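Local coordinates for protein VP35 (Myotis lucifugus, PDB 6DKU) that probably antagonises innate immune (interferon) signalling through its C-terminal interferon inhibitory domain, as a bat-genome homologue of the filoviral polymerase cofactor VP35, at residues R100-E104 and G105-L109. The protein carries 1 engineered substitution. Sequence-based numbering, arbitrary orientation.
Sequences RDVPE and GPKTL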
loop_
_atom_site.group_PDB
_atom_site.type_symbol
_atom_site.label_atom_id
_atom_site.label_comp_id
_atom_site.label_asym_id
_atom_site.label_seq_id
_atom_site.Cartn_x
_atom_site.Cartn_y
_atom_site.Cartn_z
ATOM N N ARG A 100 -3.604 -15.404 -0.147
ATOM C CA ARG A 100 -2.878 -16.530 -0.713
ATOM C C ARG A 100 -1.582 -16.725 0.056
ATOM O O ARG A 100 -1.039 -15.780 0.636
ATOM C CB ARG A 100 -2.551 -16.325 -2.203
ATOM C CG ARG A 100 -3.709 -15.857 -3.073
ATOM C CD ARG A 100 -4.486 -17.047 -3.592
ATOM N NE ARG A 100 -5.705 -16.626 -4.263
ATOM C CZ ARG A 100 -6.877 -16.504 -3.653
ATOM N NH1 ARG A 100 -7.948 -16.123 -4.339
ATOM N NH2 ARG A 100 -6.973 -16.739 -2.348
ATOM N N ASP A 101 -1.086 -17.956 0.061
ATOM C CA ASP A 101 0.203 -18.204 0.685
ATOM C C ASP A 101 1.292 -17.475 -0.092
ATOM O O ASP A 101 1.110 -17.069 -1.244
ATOM C CB ASP A 101 0.488 -19.704 0.774
ATOM C CG ASP A 101 0.072 -20.446 -0.472
ATOM O OD1 ASP A 101 -1.046 -20.187 -0.971
ATOM O OD2 ASP A 101 0.859 -21.292 -0.950
ATOM N N VAL A 102 2.431 -17.294 0.559
ATOM C CA VAL A 102 3.399 -16.314 0.086
ATOM C C VAL A 102 4.648 -17.030 -0.415
ATOM O O VAL A 102 5.134 -17.967 0.238
ATOM C CB VAL A 102 3.698 -15.287 1.192
ATOM C CG1 VAL A 102 4.575 -15.874 2.289
ATOM C CG2 VAL A 102 4.302 -14.024 0.611
ATOM N N PRO A 103 5.192 -16.646 -1.585
ATOM C CA PRO A 103 6.381 -17.338 -2.101
ATOM C C PRO A 103 7.627 -17.042 -1.284
ATOM O O PRO A 103 7.548 -16.503 -0.173
ATOM C CB PRO A 103 6.508 -16.794 -3.530
ATOM C CG PRO A 103 5.881 -15.440 -3.468
ATOM C CD PRO A 103 4.733 -15.583 -2.501
ATOM N N GLU A 104 8.788 -17.395 -1.824
ATOM C CA GLU A 104 10.060 -17.012 -1.237
ATOM C C GLU A 104 10.693 -15.907 -2.068
ATOM O O GLU A 104 10.675 -15.958 -3.302
ATOM C CB GLU A 104 11.019 -18.203 -1.133
ATOM C CG GLU A 104 10.795 -19.071 0.095
ATOM C CD GLU A 104 11.019 -18.327 1.406
ATOM O OE1 GLU A 104 10.608 -18.855 2.460
ATOM O OE2 GLU A 104 11.603 -17.220 1.394
ATOM N N GLY A 105 11.234 -14.902 -1.387
ATOM C CA GLY A 105 11.986 -13.865 -2.050
ATOM C C GLY A 105 11.180 -12.618 -2.337
ATOM O O GLY A 105 10.268 -12.251 -1.590
ATOM N N PRO A 106 11.503 -11.944 -3.442
ATOM C CA PRO A 106 10.923 -10.619 -3.708
ATOM C C PRO A 106 9.403 -10.588 -3.825
ATOM O O PRO A 106 8.846 -10.849 -4.896
ATOM C CB PRO A 106 11.589 -10.214 -5.031
ATOM C CG PRO A 106 12.868 -10.981 -5.059
ATOM C CD PRO A 106 12.550 -12.298 -4.416
ATOM N N LYS A 107 8.723 -10.250 -2.726
ATOM C CA LYS A 107 7.289 -9.949 -2.749
ATOM C C LYS A 107 7.138 -8.439 -2.920
ATOM O O LYS A 107 6.896 -7.688 -1.973
ATOM C CB LYS A 107 6.605 -10.447 -1.483
ATOM C CG LYS A 107 6.105 -11.877 -1.558
ATOM C CD LYS A 107 7.191 -12.868 -1.152
ATOM C CE LYS A 107 7.666 -12.645 0.280
ATOM N NZ LYS A 107 8.419 -13.827 0.801
ATOM N N THR A 108 7.283 -7.998 -4.166
ATOM C CA THR A 108 7.431 -6.584 -4.472
ATOM C C THR A 108 6.090 -5.860 -4.523
ATOM O O THR A 108 5.054 -6.442 -4.858
ATOM C CB THR A 108 8.175 -6.415 -5.802
ATOM O OG1 THR A 108 8.041 -5.070 -6.266
ATOM C CG2 THR A 108 7.673 -7.395 -6.861
ATOM N N LEU A 109 6.119 -4.569 -4.176
ATOM C CA LEU A 109 4.935 -3.738 -4.370
ATOM C C LEU A 109 4.581 -3.644 -5.848
ATOM O O LEU A 109 3.401 -3.653 -6.216
ATOM C CB LEU A 109 5.155 -2.338 -3.792
ATOM C CG LEU A 109 5.072 -2.121 -2.283
ATOM C CD1 LEU A 109 5.016 -0.638 -1.975
ATOM C CD2 LEU A 109 3.874 -2.835 -1.687
#
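Lys107 reaches back across the bend of its own loop to Val102 and Pro103, a compact example of how a lysine can spend its methylenes on packing and its ammonium on a backbone carbonyl. From CB the side chain sets out toward the incoming arm of the loop, with CG anti to the carbonyl carbon and beside the backbone N. There Lys107 CG lies 3.5 Å from Val102 CG2. The two side chains cross at about a right angle, and Val102 CG2 stays alongside the next two lysine carbons as well. CD is also flanked by the proline ring, with Lys107 CD 3.7 Å from Pro103 CG; here ring and chain slide past each other in opposite directions. Bends at chi2 (87°) and chi3 (61°) fold the chain over this apolar surface, and CE, still against the valine methyl, carries the amine round to the backbone. At the tip, Lys107 NZ donates a 3.0 Å hydrogen bond to Pro103 O. The donor stands above the carbonyl plane, 43° out of it, and so does not follow a lone pair. Glu104 OE2, 4.7 Å from Lys107 NZ, is not in contact but could add a mild electrostatic attraction. The turn itself passes through Gly105, whose positive phi suits a residue without a side chain. This surface loop links the short, weakly bonded outer strand 100-101 to strand 113-119, where Val102 packs on Ile116 and both Pro103 and Lys107 rest on Trp113. On the outgoing arm, backbone hydrogen bonds pair Lys107 with Ala80 and Leu109 with Cys78, tying the loop to the connection between helix 73-76 and strand 82-84.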